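Local atomic coordinates of putative alpha-galactosidase/melibiase (Bacteroides fragilis, PDB entry 4OGZ), a protein that probably hydrolyses terminal, non-reducing alpha-D-galactose residues from alpha-D-galactosides, as a member of glycosyl hydrolase family 27. Residues H347-L359 / L380-A392. Numbering follows the deposited sequence.
Sequences HFALWCMMASPLL and LIAINQDPLGIQA
The carboxamide of N384 is gripped at both ends. N384 ND2 donates to S356 O at 2.8 Å, fairly straight (159°) and in the carbonyl plane on a lone pair, while N384 OD1 accepts from Q385 NE2 at 2.8 Å; together the two bonds fix the rotation of this buried amide. With CG anti to the backbone N (chi1 -178°), the group reaches the turn after helix 341-353, and L358, at the start of strand 358-360, meets it from the opposite direction and sets CD1 3.2 Å from N384 OD1. That turn is a Schellman motif with A355, at positive phi, as its C-prime residue. C352 O, which also accepts from A355 N in that motif, receives a CH...O contact from N384 CA at 3.4 Å. Between the helices, F348 brings the edge of its ring to I381 CG1 and lies obliquely to L380 CD1, and CB of L380 packs 3.7 Å from C352 SG. At the last helical residue, M353 O accepts from A392 N (3.0 Å), while a water joins A355 O to Q391 OE1, which also accepts from N316. The helix ends, 28° apart in direction, thus pack beside the loop into the eighth strand of the TIM barrel, and the chain after helix 378-384 runs on into strand 393-397 of the C-terminal beta sandwich, consistent with the domain arrangement of family 27 alpha-galactosidases.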
ATOM      1  N   HIS A 347      -8.817  -4.519 -10.943  1.00 16.13           N
ATOM      2  CA  HIS A 347      -7.475  -4.580 -10.324  1.00 17.41           C
ATOM      3  C   HIS A 347      -7.400  -3.885  -8.942  1.00 16.88           C
ATOM      4  O   HIS A 347      -6.993  -4.497  -7.939  1.00 17.03           O
ATOM      5  CB  HIS A 347      -6.497  -4.023 -11.365  1.00 19.67           C
ATOM      6  CG  HIS A 347      -5.127  -3.717 -10.861  1.00 18.91           C
ATOM      7  ND1 HIS A 347      -4.439  -4.544 -10.003  1.00 18.91           N
ATOM      8  CD2 HIS A 347      -4.283  -2.716 -11.177  1.00 19.35           C
ATOM      9  CE1 HIS A 347      -3.242  -4.041  -9.787  1.00 20.68           C
ATOM     10  NE2 HIS A 347      -3.127  -2.927 -10.481  1.00 21.34           N
ATOM     11  N   PHE A 348      -7.856  -2.642  -8.854  1.00 15.43           N
ATOM     12  CA  PHE A 348      -7.807  -1.901  -7.612  1.00 14.00           C
ATOM     13  C   PHE A 348      -8.701  -2.526  -6.517  1.00 14.28           C
ATOM     14  O   PHE A 348      -8.290  -2.636  -5.396  1.00 18.20           O
ATOM     15  CB  PHE A 348      -8.224  -0.461  -7.858  1.00 13.86           C
ATOM     16  CG  PHE A 348      -8.097   0.438  -6.659  1.00 13.11           C
ATOM     17  CD1 PHE A 348      -6.850   0.747  -6.149  1.00 13.80           C
ATOM     18  CD2 PHE A 348      -9.210   0.993  -6.079  1.00 12.20           C
ATOM     19  CE1 PHE A 348      -6.698   1.571  -5.043  1.00 13.51           C
ATOM     20  CE2 PHE A 348      -9.073   1.834  -4.978  1.00 14.02           C
ATOM     21  CZ  PHE A 348      -7.816   2.129  -4.471  1.00 14.49           C
ATOM     22  N   ALA A 349      -9.925  -2.869  -6.893  1.00 15.84           N
ATOM     23  CA  ALA A 349     -10.902  -3.497  -6.061  1.00 16.42           C
ATOM     24  C   ALA A 349     -10.377  -4.790  -5.450  1.00 17.89           C
ATOM     25  O   ALA A 349     -10.480  -4.971  -4.235  1.00 16.46           O
ATOM     26  CB  ALA A 349     -12.167  -3.757  -6.850  1.00 16.68           C
ATOM     27  N   LEU A 350      -9.755  -5.635  -6.274  1.00 16.22           N
ATOM     28  CA  LEU A 350      -9.164  -6.886  -5.789  1.00 17.47           C
ATOM     29  C   LEU A 350      -7.950  -6.643  -4.881  1.00 17.20           C
ATOM     30  O   LEU A 350      -7.842  -7.286  -3.808  1.00 18.54           O
ATOM     31  CB  LEU A 350      -8.819  -7.831  -6.966  1.00 18.90           C
ATOM     32  CG  LEU A 350      -9.899  -8.892  -7.211  1.00 22.30           C
ATOM     33  CD1 LEU A 350      -9.953  -9.881  -6.046  1.00 22.72           C
ATOM     34  CD2 LEU A 350     -11.280  -8.280  -7.421  1.00 25.36           C
ATOM     35  N   TRP A 351      -7.092  -5.687  -5.227  1.00 14.22           N
ATOM     36  CA  TRP A 351      -5.980  -5.311  -4.337  1.00 15.76           C
ATOM     37  C   TRP A 351      -6.542  -4.838  -2.984  1.00 16.03           C
ATOM     38  O   TRP A 351      -5.973  -5.127  -1.947  1.00 18.56           O
ATOM     39  CB  TRP A 351      -5.087  -4.243  -4.946  1.00 14.47           C
ATOM     40  CG  TRP A 351      -3.874  -4.739  -5.718  1.00 15.08           C
ATOM     41  CD1 TRP A 351      -2.602  -4.281  -5.584  1.00 13.85           C
ATOM     42  CD2 TRP A 351      -3.818  -5.761  -6.755  1.00 14.12           C
ATOM     43  NE1 TRP A 351      -1.765  -4.934  -6.455  1.00 14.39           N
ATOM     44  CE2 TRP A 351      -2.475  -5.868  -7.154  1.00 14.20           C
ATOM     45  CE3 TRP A 351      -4.754  -6.632  -7.322  1.00 16.13           C
ATOM     46  CZ2 TRP A 351      -2.047  -6.765  -8.128  1.00 15.96           C
ATOM     47  CZ3 TRP A 351      -4.329  -7.529  -8.302  1.00 16.19           C
ATOM     48  CH2 TRP A 351      -2.976  -7.583  -8.688  1.00 16.53           C
ATOM     49  N   CYS A 352      -7.666  -4.117  -3.007  1.00 16.31           N
ATOM     50  CA  CYS A 352      -8.294  -3.684  -1.770  1.00 16.01           C
ATOM     51  C   CYS A 352      -8.809  -4.868  -0.992  1.00 15.12           C
ATOM     52  O   CYS A 352      -8.566  -4.959   0.211  1.00 14.13           O
ATOM     53  CB  CYS A 352      -9.449  -2.707  -2.023  1.00 16.67           C
ATOM     54  SG  CYS A 352      -8.882  -1.063  -2.456  1.00 15.33           S
HETATM   55  N   MSE A 353      -9.564  -5.759  -1.662  1.00 16.36           N
HETATM   56  CA  MSE A 353     -10.103  -6.988  -0.999  1.00 14.19           C
HETATM   57  C   MSE A 353      -9.012  -7.857  -0.398  1.00 14.07           C
HETATM   58  O   MSE A 353      -9.171  -8.433   0.689  1.00 14.31           O
HETATM   59  CB  MSE A 353     -10.883  -7.861  -1.990  1.00 16.69           C
HETATM   60  CG  MSE A 353     -12.111  -7.204  -2.633  1.00 17.34           C
HETATM   61 SE   MSE A 353     -13.525  -7.146  -1.276  0.75 16.75          SE
HETATM   62  CE  MSE A 353     -13.854  -9.069  -1.110  1.00 20.79           C
HETATM   63  N   MSE A 354      -7.865  -7.942  -1.063  1.00 13.83           N
HETATM   64  CA  MSE A 354      -6.799  -8.851  -0.602  1.00 14.75           C
HETATM   65  C   MSE A 354      -5.930  -8.281   0.491  1.00 13.52           C
HETATM   66  O   MSE A 354      -4.914  -8.874   0.832  1.00 13.43           O
HETATM   67  CB  MSE A 354      -5.941  -9.250  -1.828  1.00 14.00           C
HETATM   68  CG  MSE A 354      -6.773 -10.074  -2.804  1.00 14.08           C
HETATM   69 SE   MSE A 354      -5.739 -10.833  -4.284  0.75 13.76          SE
HETATM   70  CE  MSE A 354      -4.874  -9.244  -5.005  1.00 13.42           C
ATOM     71  N   ALA A 355      -6.307  -7.137   1.060  1.00 13.82           N
ATOM     72  CA  ALA A 355      -5.473  -6.416   2.007  1.00 12.78           C
ATOM     73  C   ALA A 355      -4.060  -6.274   1.459  1.00 13.06           C
ATOM     74  O   ALA A 355      -3.083  -6.489   2.144  1.00 14.46           O
ATOM     75  CB  ALA A 355      -5.509  -7.113   3.386  1.00 13.88           C
ATOM     76  N   SER A 356      -3.959  -5.929   0.184  1.00 14.28           N
ATOM     77  CA  SER A 356      -2.687  -5.683  -0.463  1.00 12.48           C
ATOM     78  C   SER A 356      -2.167  -4.250  -0.183  1.00 13.32           C
ATOM     79  O   SER A 356      -2.962  -3.362   0.091  1.00 15.98           O
ATOM     80  CB  SER A 356      -2.863  -5.839  -1.952  1.00 12.05           C
ATOM     81  OG  SER A 356      -3.458  -7.083  -2.297  1.00 12.25           O
ATOM     82  N   PRO A 357      -0.831  -4.037  -0.212  1.00 11.83           N
ATOM     83  CA  PRO A 357      -0.306  -2.706  -0.310  1.00 12.71           C
ATOM     84  C   PRO A 357      -0.919  -2.032  -1.513  1.00 12.62           C
ATOM     85  O   PRO A 357      -1.178  -2.700  -2.520  1.00 11.55           O
ATOM     86  CB  PRO A 357       1.193  -2.938  -0.566  1.00 13.49           C
ATOM     87  CG  PRO A 357       1.471  -4.290  -0.048  1.00 13.13           C
ATOM     88  CD  PRO A 357       0.229  -5.052  -0.323  1.00 13.22           C
ATOM     89  N   LEU A 358      -1.231  -0.753  -1.381  1.00 14.07           N
ATOM     90  CA  LEU A 358      -1.803   0.017  -2.471  1.00 12.98           C
ATOM     91  C   LEU A 358      -0.738   1.029  -2.855  1.00 11.26           C
ATOM     92  O   LEU A 358      -0.814   2.200  -2.500  1.00 10.53           O
ATOM     93  CB  LEU A 358      -3.117   0.672  -2.024  1.00 14.04           C
ATOM     94  CG  LEU A 358      -4.200  -0.310  -1.575  1.00 16.50           C
ATOM     95  CD1 LEU A 358      -5.397   0.409  -0.952  1.00 14.99           C
ATOM     96  CD2 LEU A 358      -4.617  -1.197  -2.760  1.00 16.30           C
ATOM     97  N   LEU A 359       0.313   0.541  -3.483  1.00 11.90           N
ATOM     98  CA  LEU A 359       1.383   1.408  -4.001  1.00 13.69           C
ATOM     99  C   LEU A 359       1.135   1.790  -5.465  1.00 15.88           C
ATOM    100  O   LEU A 359       1.406   0.998  -6.372  1.00 13.59           O
ATOM    101  CB  LEU A 359       2.761   0.721  -3.856  1.00 13.56           C
ATOM    102  CG  LEU A 359       3.094   0.331  -2.372  1.00 16.35           C
ATOM    103  CD1 LEU A 359       4.479  -0.253  -2.324  1.00 18.37           C
ATOM    104  CD2 LEU A 359       2.968   1.521  -1.425  1.00 17.02           C
ATOM    105  N   LEU A 380     -13.702   1.409  -1.158  1.00 15.66           N
ATOM    106  CA  LEU A 380     -12.745   0.334  -1.423  1.00 15.13           C
ATOM    107  C   LEU A 380     -11.505   0.424  -0.532  1.00 14.54           C
ATOM    108  O   LEU A 380     -11.059  -0.597   0.022  1.00 11.66           O
ATOM    109  CB  LEU A 380     -12.295   0.290  -2.880  1.00 13.66           C
ATOM    110  CG  LEU A 380     -13.371  -0.180  -3.833  1.00 14.25           C
ATOM    111  CD1 LEU A 380     -12.923   0.113  -5.281  1.00 13.64           C
ATOM    112  CD2 LEU A 380     -13.680  -1.655  -3.623  1.00 14.73           C
ATOM    113  N   ILE A 381     -11.008   1.638  -0.365  1.00 14.60           N
ATOM    114  CA  ILE A 381      -9.866   1.886   0.476  1.00 13.85           C
ATOM    115  C   ILE A 381     -10.204   1.499   1.916  1.00 15.06           C
ATOM    116  O   ILE A 381      -9.384   0.895   2.605  1.00 13.24           O
ATOM    117  CB  ILE A 381      -9.442   3.357   0.382  1.00 15.46           C
ATOM    118  CG1 ILE A 381      -8.761   3.603  -0.959  1.00 14.86           C
ATOM    119  CG2 ILE A 381      -8.505   3.757   1.550  1.00 15.85           C
ATOM    120  CD1 ILE A 381      -8.578   5.057  -1.289  1.00 14.99           C
ATOM    121  N   ALA A 382     -11.408   1.854   2.352  1.00 16.28           N
ATOM    122  CA  ALA A 382     -11.892   1.509   3.679  1.00 15.02           C
ATOM    123  C   ALA A 382     -11.907  -0.007   3.894  1.00 16.08           C
ATOM    124  O   ALA A 382     -11.557  -0.484   4.949  1.00 11.76           O
ATOM    125  CB  ALA A 382     -13.275   2.067   3.887  1.00 16.22           C
ATOM    126  N   ILE A 383     -12.247  -0.758   2.850  1.00 15.41           N
ATOM    127  CA  ILE A 383     -12.165  -2.204   2.887  1.00 16.58           C
ATOM    128  C   ILE A 383     -10.705  -2.622   3.103  1.00 15.46           C
ATOM    129  O   ILE A 383     -10.388  -3.370   4.043  1.00 12.24           O
ATOM    130  CB  ILE A 383     -12.745  -2.829   1.589  1.00 16.12           C
ATOM    131  CG1 ILE A 383     -14.240  -2.621   1.579  1.00 18.02           C
ATOM    132  CG2 ILE A 383     -12.441  -4.311   1.510  1.00 18.27           C
ATOM    133  CD1 ILE A 383     -14.926  -2.995   0.292  1.00 17.00           C
ATOM    134  N   ASN A 384      -9.828  -2.112   2.254  1.00 11.84           N
ATOM    135  CA  ASN A 384      -8.410  -2.387   2.369  1.00 12.16           C
ATOM    136  C   ASN A 384      -7.860  -2.113   3.773  1.00 12.89           C
ATOM    137  O   ASN A 384      -7.021  -2.882   4.233  1.00 14.20           O
ATOM    138  CB  ASN A 384      -7.599  -1.601   1.343  1.00 10.62           C
ATOM    139  CG  ASN A 384      -6.081  -1.887   1.397  1.00 10.12           C
ATOM    140  OD1 ASN A 384      -5.302  -1.057   1.895  1.00  9.96           O
ATOM    141  ND2 ASN A 384      -5.654  -3.005   0.834  1.00  8.72           N
ATOM    142  N   GLN A 385      -8.301  -1.019   4.400  1.00 12.66           N
ATOM    143  CA  GLN A 385      -7.749  -0.561   5.699  1.00 13.97           C
ATOM    144  C   GLN A 385      -8.512  -1.065   6.921  1.00 17.09           C
ATOM    145  O   GLN A 385      -8.285  -0.586   8.072  1.00 13.95           O
ATOM    146  CB  GLN A 385      -7.725   0.959   5.742  1.00 15.80           C
ATOM    147  CG  GLN A 385      -6.836   1.589   4.650  1.00 15.23           C
ATOM    148  CD  GLN A 385      -5.374   1.334   4.937  1.00 14.76           C
ATOM    149  OE1 GLN A 385      -4.782   1.920   5.857  1.00 13.70           O
ATOM    150  NE2 GLN A 385      -4.785   0.435   4.167  1.00 14.79           N
ATOM    151  N   ASP A 386      -9.410  -2.019   6.680  1.00 17.98           N
ATOM    152  CA  ASP A 386     -10.213  -2.545   7.776  1.00 17.59           C
ATOM    153  C   ASP A 386      -9.256  -3.083   8.809  1.00 16.38           C
ATOM    154  O   ASP A 386      -8.408  -3.867   8.468  1.00 15.32           O
ATOM    155  CB  ASP A 386     -11.125  -3.652   7.300  1.00 17.67           C
ATOM    156  CG  ASP A 386     -12.020  -4.168   8.411  1.00 18.28           C
ATOM    157  OD1 ASP A 386     -13.074  -3.553   8.636  1.00 19.30           O
ATOM    158  OD2 ASP A 386     -11.628  -5.160   9.076  1.00 19.15           O
ATOM    159  N   PRO A 387      -9.424  -2.706  10.101  1.00 18.92           N
ATOM    160  CA  PRO A 387      -8.452  -3.106  11.150  1.00 19.28           C
ATOM    161  C   PRO A 387      -8.314  -4.608  11.374  1.00 14.58           C
ATOM    162  O   PRO A 387      -7.277  -5.057  11.861  1.00 14.84           O
ATOM    163  CB  PRO A 387      -8.981  -2.441  12.440  1.00 18.40           C
ATOM    164  CG  PRO A 387     -10.191  -1.702  12.063  1.00 20.56           C
ATOM    165  CD  PRO A 387     -10.464  -1.808  10.594  1.00 19.24           C
ATOM    166  N   LEU A 388      -9.299  -5.398  11.002  1.00 16.62           N
ATOM    167  CA  LEU A 388      -9.119  -6.861  11.077  1.00 20.00           C
ATOM    168  C   LEU A 388      -7.963  -7.328  10.181  1.00 16.57           C
ATOM    169  O   LEU A 388      -7.325  -8.324  10.454  1.00 18.70           O
ATOM    170  CB  LEU A 388     -10.388  -7.637  10.693  1.00 20.40           C
ATOM    171  CG  LEU A 388     -11.665  -7.464  11.504  1.00 24.56           C
ATOM    172  CD1 LEU A 388     -12.730  -8.431  11.012  1.00 27.88           C
ATOM    173  CD2 LEU A 388     -11.437  -7.692  12.986  1.00 21.25           C
ATOM    174  N   GLY A 389      -7.729  -6.662   9.067  1.00 19.67           N
ATOM    175  CA  GLY A 389      -6.590  -7.049   8.218  1.00 16.76           C
ATOM    176  C   GLY A 389      -6.634  -8.462   7.678  1.00 14.78           C
ATOM    177  O   GLY A 389      -5.600  -9.130   7.576  1.00 13.86           O
ATOM    178  N   ILE A 390      -7.836  -8.937   7.370  1.00 13.98           N
ATOM    179  CA  ILE A 390      -8.001 -10.222   6.743  1.00 13.47           C
ATOM    180  C   ILE A 390      -7.870 -10.090   5.221  1.00 12.64           C
ATOM    181  O   ILE A 390      -8.625  -9.369   4.613  1.00 11.91           O
ATOM    182  CB  ILE A 390      -9.361 -10.781   7.077  1.00 17.26           C
ATOM    183  CG1 ILE A 390      -9.435 -11.064   8.612  1.00 19.87           C
ATOM    184  CG2 ILE A 390      -9.650 -12.060   6.275  1.00 16.97           C
ATOM    185  CD1 ILE A 390     -10.836 -11.340   9.080  1.00 25.33           C
ATOM    186  N   GLN A 391      -7.008 -10.876   4.621  1.00 12.45           N
ATOM    187  CA  GLN A 391      -6.973 -10.967   3.152  1.00 14.91           C
ATOM    188  C   GLN A 391      -8.167 -11.787   2.715  1.00 15.55           C
ATOM    189  O   GLN A 391      -8.408 -12.878   3.255  1.00 15.67           O
ATOM    190  CB  GLN A 391      -5.671 -11.612   2.690  1.00 14.33           C
ATOM    191  CG  GLN A 391      -5.571 -11.948   1.206  1.00 16.34           C
ATOM    192  CD  GLN A 391      -4.148 -12.310   0.812  1.00 15.26           C
ATOM    193  OE1 GLN A 391      -3.189 -11.616   1.191  1.00 17.82           O
ATOM    194  NE2 GLN A 391      -3.993 -13.411   0.095  1.00 13.61           N
ATOM    195  N   ALA A 392      -8.907 -11.269   1.742  1.00 14.18           N
ATOM    196  CA  ALA A 392     -10.091 -11.930   1.288  1.00 14.69           C
ATOM    197  C   ALA A 392      -9.817 -13.343   0.813  1.00 15.27           C
ATOM    198  O   ALA A 392      -8.811 -13.639   0.185  1.00 15.05           O
ATOM    199  CB  ALA A 392     -10.741 -11.133   0.178  1.00 15.22           C
TER
HETATM  200  O   HOH W   1      -2.098  -9.251   2.455  1.00  9.51           O